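Local coordinates for protein toll-like receptor 6, Variable lymphocyte receptor B (Mus musculus, PDB 3A79) that probably recognises microbial diacylated lipopeptides together with Toll-like receptor 2, its ectodomain here carried as a fusion with part of a hagfish lymphocyte receptor, at residues B[55-60]-B[79-84]; B[297-302]-B[329-334]; B[390-395]-B[413-418]. One frame throughout, in Å; residues are numbered along the deposited sequence.

Contact 1 (B[55-60]-B[79-84])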
ATOM      1  N   LYS B  55       5.613 -20.483 -46.530  1.00 77.79           N
ATOM      2  CA  LYS B  55       6.531 -21.295 -45.738  1.00 79.57           C
ATOM      3  C   LYS B  55       5.999 -21.707 -44.369  1.00 78.62           C
ATOM      4  O   LYS B  55       6.195 -22.843 -43.960  1.00 95.31           O
ATOM      5  CB  LYS B  55       7.910 -20.631 -45.642  1.00 75.71           C
ATOM      6  CG  LYS B  55       8.595 -20.566 -46.998  1.00 74.40           C
ATOM      7  CD  LYS B  55       9.992 -19.983 -46.949  1.00 72.44           C
ATOM      8  CE  LYS B  55      10.691 -20.213 -48.285  1.00 78.19           C
ATOM      9  NZ  LYS B  55      11.975 -19.468 -48.391  1.00 90.48           N
ATOM     10  N   ALA B  56       5.325 -20.803 -43.668  1.00 67.28           N
ATOM     11  CA  ALA B  56       4.681 -21.156 -42.405  1.00 65.14           C
ATOM     12  C   ALA B  56       3.171 -20.944 -42.478  1.00 69.95           C
ATOM     13  O   ALA B  56       2.709 -19.819 -42.621  1.00 73.40           O
ATOM     14  CB  ALA B  56       5.271 -20.351 -41.259  1.00 59.65           C
ATOM     15  N   LEU B  57       2.407 -22.029 -42.383  1.00 68.18           N
ATOM     16  CA  LEU B  57       0.947 -21.953 -42.416  1.00 69.47           C
ATOM     17  C   LEU B  57       0.316 -22.389 -41.089  1.00 71.36           C
ATOM     18  O   LEU B  57       0.609 -23.464 -40.586  1.00 77.47           O
ATOM     19  CB  LEU B  57       0.397 -22.799 -43.570  1.00 66.39           C
ATOM     20  CG  LEU B  57      -1.107 -23.102 -43.605  1.00 63.08           C
ATOM     21  CD1 LEU B  57      -1.930 -21.857 -43.374  1.00 66.15           C
ATOM     22  CD2 LEU B  57      -1.491 -23.758 -44.926  1.00 48.79           C
ATOM     23  N   SER B  58      -0.535 -21.543 -40.517  1.00 69.15           N
ATOM     24  CA  SER B  58      -1.286 -21.916 -39.324  1.00 64.35           C
ATOM     25  C   SER B  58      -2.769 -21.976 -39.634  1.00 66.49           C
ATOM     26  O   SER B  58      -3.357 -21.004 -40.091  1.00 74.29           O
ATOM     27  CB  SER B  58      -1.045 -20.937 -38.173  1.00 56.49           C
ATOM     28  OG  SER B  58      -1.927 -21.203 -37.089  1.00 49.47           O
ATOM     29  N   LEU B  59      -3.363 -23.134 -39.395  1.00 61.99           N
ATOM     30  CA  LEU B  59      -4.797 -23.313 -39.532  1.00 60.90           C
ATOM     31  C   LEU B  59      -5.355 -23.683 -38.165  1.00 68.69           C
ATOM     32  O   LEU B  59      -6.447 -24.232 -38.051  1.00 72.06           O
ATOM     33  CB  LEU B  59      -5.096 -24.381 -40.580  1.00 40.25           C
ATOM     34  CG  LEU B  59      -4.593 -23.912 -41.941  1.00 49.40           C
ATOM     35  CD1 LEU B  59      -4.244 -25.061 -42.861  1.00 54.93           C
ATOM     36  CD2 LEU B  59      -5.630 -22.997 -42.568  1.00 56.08           C
ATOM     37  N   SER B  60      -4.580 -23.353 -37.134  1.00 69.26           N
ATOM     38  CA  SER B  60      -4.911 -23.664 -35.752  1.00 67.24           C
ATOM     39  C   SER B  60      -6.309 -23.172 -35.435  1.00 65.73           C
ATOM     40  O   SER B  60      -6.806 -22.262 -36.085  1.00 80.31           O
ATOM     41  CB  SER B  60      -3.888 -23.011 -34.815  1.00 73.89           C
ATOM     42  OG  SER B  60      -4.360 -22.955 -33.481  1.00 81.10           O
ATOM     43  N   ARG B  79       7.487 -25.186 -44.531  1.00 70.59           N
ATOM     44  CA  ARG B  79       8.381 -25.628 -43.471  1.00 69.37           C
ATOM     45  C   ARG B  79       7.570 -25.871 -42.212  1.00 64.05           C
ATOM     46  O   ARG B  79       7.808 -26.820 -41.469  1.00 80.92           O
ATOM     47  CB  ARG B  79       9.445 -24.578 -43.159  1.00 75.95           C
ATOM     48  CG  ARG B  79      10.469 -24.302 -44.244  1.00 96.15           C
ATOM     49  CD  ARG B  79      11.501 -23.280 -43.736  1.00125.03           C
ATOM     50  NE  ARG B  79      10.917 -21.966 -43.407  1.00148.54           N
ATOM     51  CZ  ARG B  79      10.596 -21.547 -42.177  1.00146.83           C
ATOM     52  NH1 ARG B  79      10.793 -22.340 -41.127  1.00147.02           N
ATOM     53  NH2 ARG B  79      10.071 -20.331 -41.997  1.00130.93           N
ATOM     54  N   VAL B  80       6.606 -24.999 -41.976  1.00 46.91           N
ATOM     55  CA  VAL B  80       5.830 -25.033 -40.748  1.00 52.47           C
ATOM     56  C   VAL B  80       4.344 -25.189 -41.038  1.00 59.99           C
ATOM     57  O   VAL B  80       3.790 -24.496 -41.889  1.00 55.16           O
ATOM     58  CB  VAL B  80       6.062 -23.750 -39.940  1.00 52.21           C
ATOM     59  CG1 VAL B  80       5.118 -23.673 -38.746  1.00 36.87           C
ATOM     60  CG2 VAL B  80       7.537 -23.652 -39.535  1.00 48.44           C
ATOM     61  N   LEU B  81       3.706 -26.124 -40.343  1.00 63.16           N
ATOM     62  CA  LEU B  81       2.265 -26.317 -40.454  1.00 64.63           C
ATOM     63  C   LEU B  81       1.701 -26.490 -39.053  1.00 58.16           C
ATOM     64  O   LEU B  81       2.011 -27.459 -38.375  1.00 63.52           O
ATOM     65  CB  LEU B  81       1.943 -27.534 -41.325  1.00 63.27           C
ATOM     66  CG  LEU B  81       0.494 -28.029 -41.359  1.00 59.54           C
ATOM     67  CD1 LEU B  81      -0.414 -27.088 -42.136  1.00 49.70           C
ATOM     68  CD2 LEU B  81       0.446 -29.433 -41.949  1.00 61.07           C
ATOM     69  N   ARG B  82       0.907 -25.529 -38.603  1.00 56.88           N
ATOM     70  CA  ARG B  82       0.327 -25.601 -37.272  1.00 62.80           C
ATOM     71  C   ARG B  82      -1.148 -25.932 -37.410  1.00 72.21           C
ATOM     72  O   ARG B  82      -1.897 -25.203 -38.036  1.00 73.86           O
ATOM     73  CB  ARG B  82       0.562 -24.308 -36.484  1.00 53.15           C
ATOM     74  CG  ARG B  82       2.025 -23.832 -36.541  1.00 70.35           C
ATOM     75  CD  ARG B  82       2.420 -22.852 -35.422  1.00 87.05           C
ATOM     76  NE  ARG B  82       1.965 -21.480 -35.669  1.00103.93           N
ATOM     77  CZ  ARG B  82       0.926 -20.905 -35.059  1.00115.98           C
ATOM     78  NH1 ARG B  82       0.220 -21.578 -34.145  1.00125.05           N
ATOM     79  NH2 ARG B  82       0.594 -19.652 -35.359  1.00103.67           N
ATOM     80  N   LEU B  83      -1.547 -27.064 -36.847  1.00 74.91           N
ATOM     81  CA  LEU B  83      -2.903 -27.560 -36.994  1.00 69.91           C
ATOM     82  C   LEU B  83      -3.492 -27.870 -35.627  1.00 69.50           C
ATOM     83  O   LEU B  83      -4.539 -28.515 -35.516  1.00 65.94           O
ATOM     84  CB  LEU B  83      -2.910 -28.801 -37.881  1.00 68.98           C
ATOM     85  CG  LEU B  83      -3.143 -28.510 -39.354  1.00 68.62           C
ATOM     86  CD1 LEU B  83      -2.647 -29.654 -40.234  1.00 60.72           C
ATOM     87  CD2 LEU B  83      -4.632 -28.243 -39.554  1.00 69.28           C
ATOM     88  N   SER B  84      -2.799 -27.412 -34.590  1.00 66.35           N
ATOM     89  CA  SER B  84      -3.310 -27.471 -33.229  1.00 71.08           C
ATOM     90  C   SER B  84      -4.796 -27.129 -33.173  1.00 68.76           C
ATOM     91  O   SER B  84      -5.299 -26.359 -33.989  1.00 74.52           O
ATOM     92  CB  SER B  84      -2.508 -26.531 -32.333  1.00 85.39           C
ATOM     93  OG  SER B  84      -1.795 -25.589 -33.124  1.00103.54           O
TER
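Ser58 lies beneath the guanidinium of Arg82: its OG is over one face of that flat group, offset toward the rim, 3.4 Å from Arg82 NH2. The angle is too poor for a hydrogen bond, so the hydroxyl simply packs against the plane. Arg82 CG lies beside the backbone N, anti to the carbonyl carbon, and the chain bends at chi3 (-79°), which turns NE away from a straight run and lets the head group fold back over Ser58. On the same side of the strand pair, Ala56 CB meets Val80 CB at 3.7 Å. At the entrance to the pair, the Lys55 and Arg79 side chains slant across each other, Lys55 CB lying 4.0 Å from Arg79 NE. The opposite side belongs to leucines. Leu57 CG approaches Leu81 CD1 at 4.3 Å, while past the strand ends Leu59 CB comes to 4.0 Å from Leu83 CD2. Between the two sides runs a parallel ladder. Lys55 O accepts from both Val80 N and Arg79 N, the latter at 2.7 Å; Leu57 then bonds through its N to Val80 O and through its O to Arg82 N, and Leu59 N closes the row on Arg82 O at 2.9 Å. Ser84 OG is hydrogen-bonded to Asp106, while strands 35-37 and 104-106 flank the pair. Leucines alternating with residues of the other face on short parallel strands, one strand per turn, are the signature of a leucine-rich-repeat solenoid: here, in the Toll-like receptor 6 part, the leucines turn into the core and Ala56, Ser58, Val80 and Arg82 line the concave surface.

Contact 2 (B[297-302]-B[329-334])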
ATOM      1  N   PHE B 297       9.966 -30.843   9.836  1.00 74.49           N
ATOM      2  CA  PHE B 297      10.921 -30.710   8.748  1.00 75.71           C
ATOM      3  C   PHE B 297      12.308 -30.375   9.282  1.00 83.89           C
ATOM      4  O   PHE B 297      12.446 -29.662  10.275  1.00 88.80           O
ATOM      5  CB  PHE B 297      10.466 -29.643   7.745  1.00 68.29           C
ATOM      6  CG  PHE B 297      10.384 -28.262   8.324  1.00 73.72           C
ATOM      7  CD1 PHE B 297      11.419 -27.358   8.141  1.00 75.97           C
ATOM      8  CD2 PHE B 297       9.271 -27.870   9.063  1.00 73.07           C
ATOM      9  CE1 PHE B 297      11.345 -26.083   8.686  1.00 79.51           C
ATOM     10  CE2 PHE B 297       9.188 -26.609   9.608  1.00 70.17           C
ATOM     11  CZ  PHE B 297      10.224 -25.709   9.418  1.00 77.28           C
ATOM     12  N   THR B 298      13.326 -30.921   8.628  1.00 85.10           N
ATOM     13  CA  THR B 298      14.707 -30.526   8.856  1.00 88.37           C
ATOM     14  C   THR B 298      15.379 -30.381   7.502  1.00 90.88           C
ATOM     15  O   THR B 298      15.209 -31.225   6.622  1.00 98.09           O
ATOM     16  CB  THR B 298      15.508 -31.552   9.724  1.00 86.91           C
ATOM     17  OG1 THR B 298      14.950 -32.869   9.595  1.00 76.48           O
ATOM     18  CG2 THR B 298      15.510 -31.137  11.196  1.00 90.81           C
ATOM     19  N   TYR B 299      16.134 -29.303   7.333  1.00 82.81           N
ATOM     20  CA  TYR B 299      16.897 -29.105   6.111  1.00 71.50           C
ATOM     21  C   TYR B 299      18.354 -29.494   6.280  1.00 75.22           C
ATOM     22  O   TYR B 299      19.115 -28.812   6.970  1.00 63.05           O
ATOM     23  CB  TYR B 299      16.802 -27.661   5.673  1.00 65.74           C
ATOM     24  CG  TYR B 299      15.407 -27.280   5.320  1.00 71.85           C
ATOM     25  CD1 TYR B 299      14.696 -26.385   6.100  1.00 63.63           C
ATOM     26  CD2 TYR B 299      14.782 -27.845   4.224  1.00 76.19           C
ATOM     27  CE1 TYR B 299      13.418 -26.044   5.785  1.00 63.37           C
ATOM     28  CE2 TYR B 299      13.502 -27.510   3.898  1.00 85.02           C
ATOM     29  CZ  TYR B 299      12.822 -26.604   4.681  1.00 80.54           C
ATOM     30  OH  TYR B 299      11.534 -26.261   4.352  1.00 85.99           O
ATOM     31  N   SER B 300      18.733 -30.597   5.643  1.00 81.94           N
ATOM     32  CA  SER B 300      20.102 -31.075   5.696  1.00 83.33           C
ATOM     33  C   SER B 300      20.791 -30.709   4.402  1.00 84.16           C
ATOM     34  O   SER B 300      20.157 -30.192   3.488  1.00 81.70           O
ATOM     35  CB  SER B 300      20.129 -32.591   5.862  1.00 89.97           C
ATOM     36  OG  SER B 300      19.112 -33.024   6.745  1.00100.52           O
ATOM     37  N   GLU B 301      22.089 -30.985   4.332  1.00 86.09           N
ATOM     38  CA  GLU B 301      22.853 -30.821   3.104  1.00 84.73           C
ATOM     39  C   GLU B 301      21.972 -31.130   1.905  1.00 75.35           C
ATOM     40  O   GLU B 301      21.320 -32.175   1.861  1.00 77.77           O
ATOM     41  CB  GLU B 301      24.055 -31.762   3.111  1.00100.84           C
ATOM     42  CG  GLU B 301      23.707 -33.233   3.393  1.00119.83           C
ATOM     43  CD  GLU B 301      23.896 -33.643   4.857  1.00127.87           C
ATOM     44  OE1 GLU B 301      23.716 -32.796   5.759  1.00132.73           O
ATOM     45  OE2 GLU B 301      24.228 -34.824   5.104  1.00122.52           O
ATOM     46  N   THR B 302      21.946 -30.219   0.939  1.00 65.15           N
ATOM     47  CA  THR B 302      21.097 -30.385  -0.237  1.00 70.57           C
ATOM     48  C   THR B 302      21.795 -29.919  -1.505  1.00 76.20           C
ATOM     49  O   THR B 302      22.712 -29.108  -1.450  1.00 85.83           O
ATOM     50  CB  THR B 302      19.783 -29.599  -0.093  1.00 68.33           C
ATOM     51  OG1 THR B 302      19.052 -29.647  -1.325  1.00 68.03           O
ATOM     52  CG2 THR B 302      20.073 -28.149   0.253  1.00 66.67           C
ATOM     53  N   ALA B 329      11.907 -19.783   5.844  1.00 61.12           N
ATOM     54  CA  ALA B 329      12.954 -18.978   6.451  1.00 62.18           C
ATOM     55  C   ALA B 329      14.157 -19.832   6.833  1.00 68.09           C
ATOM     56  O   ALA B 329      15.307 -19.440   6.610  1.00 71.83           O
ATOM     57  CB  ALA B 329      12.414 -18.231   7.646  1.00 63.95           C
ATOM     58  N   GLU B 330      13.878 -21.011   7.385  1.00 71.96           N
ATOM     59  CA  GLU B 330      14.919 -21.949   7.810  1.00 70.44           C
ATOM     60  C   GLU B 330      15.494 -22.806   6.673  1.00 70.21           C
ATOM     61  O   GLU B 330      16.060 -23.863   6.937  1.00 80.33           O
ATOM     62  CB  GLU B 330      14.399 -22.892   8.909  1.00 62.63           C
ATOM     63  CG  GLU B 330      13.514 -22.260   9.980  1.00 73.11           C
ATOM     64  CD  GLU B 330      13.307 -23.188  11.174  1.00 76.21           C
ATOM     65  OE1 GLU B 330      12.174 -23.269  11.712  1.00 73.72           O
ATOM     66  OE2 GLU B 330      14.292 -23.841  11.574  1.00 63.96           O
ATOM     67  N   MET B 331      15.347 -22.378   5.422  1.00 67.59           N
ATOM     68  CA  MET B 331      15.897 -23.141   4.296  1.00 71.82           C
ATOM     69  C   MET B 331      17.368 -22.824   4.111  1.00 76.30           C
ATOM     70  O   MET B 331      17.784 -21.671   4.265  1.00 83.51           O
ATOM     71  CB  MET B 331      15.141 -22.872   2.989  1.00 66.47           C
ATOM     72  CG  MET B 331      13.769 -23.517   2.915  1.00 62.57           C
ATOM     73  SD  MET B 331      12.901 -23.221   1.362  1.00 66.52           S
ATOM     74  CE  MET B 331      11.708 -24.552   1.470  1.00 50.10           C
ATOM     75  N   ASN B 332      18.150 -23.851   3.784  1.00 71.99           N
ATOM     76  CA  ASN B 332      19.596 -23.706   3.640  1.00 69.70           C
ATOM     77  C   ASN B 332      20.068 -23.725   2.191  1.00 67.74           C
ATOM     78  O   ASN B 332      21.000 -24.449   1.832  1.00 61.91           O
ATOM     79  CB  ASN B 332      20.345 -24.754   4.463  1.00 65.75           C
ATOM     80  CG  ASN B 332      20.045 -26.176   4.020  1.00 69.99           C
ATOM     81  OD1 ASN B 332      19.036 -26.433   3.363  1.00 75.77           O
ATOM     82  ND2 ASN B 332      20.922 -27.112   4.387  1.00 58.74           N
ATOM     83  N   ILE B 333      19.420 -22.906   1.371  1.00 63.74           N
ATOM     84  CA  ILE B 333      19.797 -22.744  -0.020  1.00 69.77           C
ATOM     85  C   ILE B 333      20.342 -21.330  -0.225  1.00 76.06           C
ATOM     86  O   ILE B 333      20.253 -20.504   0.675  1.00 82.61           O
ATOM     87  CB  ILE B 333      18.591 -22.997  -0.920  1.00 67.95           C
ATOM     88  CG1 ILE B 333      17.442 -22.065  -0.527  1.00 64.38           C
ATOM     89  CG2 ILE B 333      18.155 -24.448  -0.806  1.00 62.00           C
ATOM     90  CD1 ILE B 333      16.070 -22.594  -0.892  1.00 63.77           C
ATOM     91  N   LYS B 334      20.915 -21.057  -1.396  1.00 74.75           N
ATOM     92  CA  LYS B 334      21.466 -19.733  -1.693  1.00 63.90           C
ATOM     93  C   LYS B 334      20.429 -18.740  -2.213  1.00 70.12           C
ATOM     94  O   LYS B 334      20.513 -17.549  -1.927  1.00 72.03           O
ATOM     95  CB  LYS B 334      22.651 -19.821  -2.664  1.00 61.07           C
ATOM     96  CG  LYS B 334      23.975 -20.100  -1.948  1.00 78.85           C
ATOM     97  CD  LYS B 334      25.157 -20.274  -2.900  1.00 85.59           C
ATOM     98  CE  LYS B 334      26.271 -21.079  -2.219  1.00 86.83           C
ATOM     99  NZ  LYS B 334      27.255 -21.688  -3.173  1.00 87.44           N
TER
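The Asn332 carboxamide is held at both ends: ND2 gives Ser300 O a weak but nearly straight hydrogen bond, 3.3 Å long at 173°, and OD1 is bonded to Trp274 NE1. With Asn332 CG between the backbone N and the carbonyl carbon (chi1 62°), the amide stands up toward 297-302, and OD1 also touches Tyr299 CB at 3.4 Å and Thr302 CG2 at 3.7 Å. Thr302 OG1 is hydrogen-bonded to Leu304 N and Trp274 O. The Tyr299 ring is the bulk of the contact. Met331 CG sits over one ring face in a CH-pi contact, 4.0 Å from the centroid, and SD stands obliquely farther out at 5.3 Å, a Met-aromatic pair. Glu330 O approaches the same ring obliquely, and Tyr299 OH is bonded to Val327 O in helix 321-329. An alanine at Tyr299 would probably leave Met331 CG without its ring and Val327 O without its hydroxyl, opening a gap between the two segments. Phe297 CZ meets Glu330 OE1 at 3.9 Å, ring and carboxylate planes strongly turned against each other. Both segments lead into successive strands, 306-314 and 335-339, as the loops of neighbouring turns do in the leucine-rich-repeat solenoid of the Toll-like receptor 6 part.

Contact 3 (B[390-395]-B[413-418])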
ATOM      1  N   LYS B 390       6.320   1.171   3.993  1.00 74.45           N
ATOM      2  CA  LYS B 390       5.916   2.560   4.244  1.00 74.10           C
ATOM      3  C   LYS B 390       7.093   3.491   4.543  1.00 66.73           C
ATOM      4  O   LYS B 390       7.353   4.434   3.798  1.00 69.03           O
ATOM      5  CB  LYS B 390       4.921   2.629   5.407  1.00 72.73           C
ATOM      6  CG  LYS B 390       3.632   3.393   5.125  1.00 65.16           C
ATOM      7  CD  LYS B 390       2.538   2.449   4.615  1.00 67.45           C
ATOM      8  CE  LYS B 390       1.158   2.994   4.928  1.00 80.85           C
ATOM      9  NZ  LYS B 390       0.975   4.414   4.453  1.00 79.42           N
ATOM     10  N   ASN B 391       7.801   3.208   5.633  1.00 49.43           N
ATOM     11  CA  ASN B 391       8.758   4.141   6.208  1.00 49.66           C
ATOM     12  C   ASN B 391      10.212   4.017   5.736  1.00 67.27           C
ATOM     13  O   ASN B 391      10.997   3.272   6.312  1.00 77.58           O
ATOM     14  CB  ASN B 391       8.695   4.050   7.735  1.00 53.49           C
ATOM     15  CG  ASN B 391       9.597   5.062   8.420  1.00 66.38           C
ATOM     16  OD1 ASN B 391       9.576   5.200   9.636  1.00 66.55           O
ATOM     17  ND2 ASN B 391      10.384   5.783   7.638  1.00 83.67           N
ATOM     18  N   PHE B 392      10.575   4.800   4.726  1.00 76.24           N
ATOM     19  CA  PHE B 392      11.941   4.824   4.194  1.00 77.46           C
ATOM     20  C   PHE B 392      13.066   4.688   5.230  1.00 77.11           C
ATOM     21  O   PHE B 392      14.126   4.148   4.930  1.00 78.39           O
ATOM     22  CB  PHE B 392      12.157   6.092   3.365  1.00 66.78           C
ATOM     23  CG  PHE B 392      13.575   6.297   2.913  1.00 68.84           C
ATOM     24  CD1 PHE B 392      14.012   5.785   1.701  1.00 71.31           C
ATOM     25  CD2 PHE B 392      14.471   7.023   3.692  1.00 73.32           C
ATOM     26  CE1 PHE B 392      15.319   5.986   1.275  1.00 79.22           C
ATOM     27  CE2 PHE B 392      15.775   7.225   3.274  1.00 77.27           C
ATOM     28  CZ  PHE B 392      16.200   6.710   2.065  1.00 79.41           C
ATOM     29  N   PHE B 393      12.855   5.183   6.439  1.00 79.26           N
ATOM     30  CA  PHE B 393      13.917   5.134   7.436  1.00 94.11           C
ATOM     31  C   PHE B 393      13.929   3.810   8.196  1.00 87.84           C
ATOM     32  O   PHE B 393      14.970   3.387   8.714  1.00 81.51           O
ATOM     33  CB  PHE B 393      13.833   6.329   8.391  1.00107.41           C
ATOM     34  CG  PHE B 393      14.078   7.656   7.723  1.00105.97           C
ATOM     35  CD1 PHE B 393      13.094   8.625   7.700  1.00 98.08           C
ATOM     36  CD2 PHE B 393      15.291   7.924   7.109  1.00107.66           C
ATOM     37  CE1 PHE B 393      13.313   9.834   7.087  1.00 99.53           C
ATOM     38  CE2 PHE B 393      15.514   9.137   6.495  1.00106.05           C
ATOM     39  CZ  PHE B 393      14.525  10.092   6.485  1.00101.30           C
ATOM     40  N   LYS B 394      12.771   3.156   8.254  1.00 80.43           N
ATOM     41  CA  LYS B 394      12.708   1.804   8.792  1.00 76.43           C
ATOM     42  C   LYS B 394      13.407   0.859   7.805  1.00 68.55           C
ATOM     43  O   LYS B 394      14.130  -0.046   8.206  1.00 74.86           O
ATOM     44  CB  LYS B 394      11.259   1.381   9.069  1.00 69.27           C
ATOM     45  CG  LYS B 394      11.072   0.638  10.392  1.00 73.11           C
ATOM     46  CD  LYS B 394       9.696  -0.018  10.494  1.00 77.74           C
ATOM     47  CE  LYS B 394       9.563  -0.906  11.741  1.00 84.86           C
ATOM     48  NZ  LYS B 394       9.286  -0.145  13.005  1.00 87.13           N
ATOM     49  N   VAL B 395      13.211   1.111   6.514  1.00 61.25           N
ATOM     50  CA  VAL B 395      13.864   0.358   5.440  1.00 68.33           C
ATOM     51  C   VAL B 395      15.396   0.504   5.449  1.00 71.17           C
ATOM     52  O   VAL B 395      16.114  -0.278   4.826  1.00 74.97           O
ATOM     53  CB  VAL B 395      13.310   0.779   4.038  1.00 63.42           C
ATOM     54  CG1 VAL B 395      13.953  -0.032   2.910  1.00 50.64           C
ATOM     55  CG2 VAL B 395      11.790   0.650   3.990  1.00 59.01           C
ATOM     56  N   ASN B 413       6.990   0.358  -3.987  1.00 66.44           N
ATOM     57  CA  ASN B 413       6.288   0.297  -2.707  1.00 69.86           C
ATOM     58  C   ASN B 413       5.526   1.604  -2.412  1.00 75.52           C
ATOM     59  O   ASN B 413       5.076   2.286  -3.337  1.00 81.47           O
ATOM     60  CB  ASN B 413       7.259  -0.037  -1.574  1.00 67.29           C
ATOM     61  CG  ASN B 413       7.637  -1.508  -1.540  1.00 72.60           C
ATOM     62  OD1 ASN B 413       8.429  -1.982  -2.354  1.00 82.35           O
ATOM     63  ND2 ASN B 413       7.079  -2.236  -0.583  1.00 65.22           N
ATOM     64  N   SER B 414       5.392   1.950  -1.131  1.00 69.09           N
ATOM     65  CA  SER B 414       4.704   3.175  -0.713  1.00 69.42           C
ATOM     66  C   SER B 414       5.567   4.012   0.222  1.00 67.96           C
ATOM     67  O   SER B 414       5.075   4.572   1.209  1.00 68.89           O
ATOM     68  CB  SER B 414       3.393   2.845   0.001  1.00 79.54           C
ATOM     69  OG  SER B 414       2.649   1.877  -0.714  1.00 96.26           O
ATOM     70  N   LEU B 415       6.852   4.098  -0.096  1.00 59.36           N
ATOM     71  CA  LEU B 415       7.813   4.797   0.751  1.00 65.08           C
ATOM     72  C   LEU B 415       7.653   6.339   0.828  1.00 81.14           C
ATOM     73  O   LEU B 415       7.138   6.991  -0.088  1.00 69.86           O
ATOM     74  CB  LEU B 415       9.235   4.460   0.297  1.00 61.93           C
ATOM     75  CG  LEU B 415       9.777   3.066   0.559  1.00 60.64           C
ATOM     76  CD1 LEU B 415      11.128   2.898  -0.142  1.00 53.35           C
ATOM     77  CD2 LEU B 415       9.894   2.850   2.056  1.00 66.42           C
ATOM     78  N   ASN B 416       8.122   6.908   1.934  1.00 74.48           N
ATOM     79  CA  ASN B 416       8.157   8.347   2.097  1.00 71.60           C
ATOM     80  C   ASN B 416       9.063   8.771   3.243  1.00 83.96           C
ATOM     81  O   ASN B 416       9.086   8.145   4.309  1.00 87.19           O
ATOM     82  CB  ASN B 416       6.752   8.906   2.286  1.00 75.94           C
ATOM     83  CG  ASN B 416       6.128   8.496   3.597  1.00 72.94           C
ATOM     84  OD1 ASN B 416       5.379   7.525   3.652  1.00 84.04           O
ATOM     85  ND2 ASN B 416       6.420   9.241   4.659  1.00 63.19           N
ATOM     86  N   SER B 417       9.804   9.847   3.018  1.00 92.09           N
ATOM     87  CA  SER B 417      10.835  10.267   3.952  1.00 94.36           C
ATOM     88  C   SER B 417      10.348  11.325   4.942  1.00 94.81           C
ATOM     89  O   SER B 417      11.136  12.115   5.455  1.00 88.70           O
ATOM     90  CB  SER B 417      12.064  10.755   3.182  1.00 91.34           C
ATOM     91  OG  SER B 417      11.689  11.519   2.049  1.00 84.00           O
ATOM     92  N   HIS B 418       9.050  11.327   5.226  1.00 98.68           N
ATOM     93  CA  HIS B 418       8.494  12.284   6.177  1.00101.22           C
ATOM     94  C   HIS B 418       8.535  11.778   7.616  1.00109.66           C
ATOM     95  O   HIS B 418       7.968  12.401   8.509  1.00109.26           O
ATOM     96  CB  HIS B 418       7.061  12.665   5.800  1.00 96.85           C
ATOM     97  CG  HIS B 418       6.972  13.615   4.645  1.00101.92           C
ATOM     98  ND1 HIS B 418       6.288  13.318   3.484  1.00105.72           N
ATOM     99  CD2 HIS B 418       7.490  14.855   4.470  1.00 95.43           C
ATOM    100  CE1 HIS B 418       6.381  14.337   2.649  1.00 99.93           C
ATOM    101  NE2 HIS B 418       7.109  15.279   3.221  1.00 96.41           N
TER
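Leu415 drives its CD2 branch into the fold of 390-395, and this is the dense side of the contact. Leu415 CD2 lies 3.5 Å from Val395 CG2, the two side chains slanting across each other, and 4.2 Å from Phe392 CB; CD1 meanwhile lies at the edge of the Phe392 ring. Chi1 of -71° sets Leu415 CG anti to the carbonyl carbon, and from there CD2 reaches Val395. Next to it, Phe393 turns a ring edge to Ser417 O, CE1 at 3.6 Å, and carries Phe392 CD2 over one of its faces. The backbone join is looser. Lys390 O receives a CA-H...O contact from Leu415 CA at 3.1 Å and a weak, bent hydrogen bond from Asn416 N, 3.2 Å at 129°. On the outer side the Lys390 side chain starts away from 413-418, and its NZ is paired outside both segments, in a salt bridge to an acidic side chain of another protein's chain; polar side chains of that same chain also pack on Ser414 and Lys394. In the Toll-like receptor 6 solenoid, 390-395 runs from beyond strand 381-383 into helix 394-397, while 413-418 follows strand 407-409; the Leu415 backbone is hydrogen-bonded to that of Met439, and Ser417 OG to Thr441 N, in the connection after strand 432-434.

In the fold
All three contacts tie together neighbouring turns of the same Toll-like receptor 6 solenoid, and they follow one another along the chain. Contact 1, near the N-terminal end, is about 47 Å from contact 2 and about 53 Å from contact 3, centre to centre, and lies across the chain's centre from both. Contacts 2 and 3 are closer, with centres about 32 Å and nearest atoms about 18 Å apart, yet they do not touch. Contact 1 joins strands, whereas the other two join the connections between strands. In contact 2 the side chain of Ile333 is about 13 Å from a bound NAG. In contact 3 the side chain of Leu415 is about 11 Å from a bound NAG, and of the three, contact 3 alone is met by another protein chain.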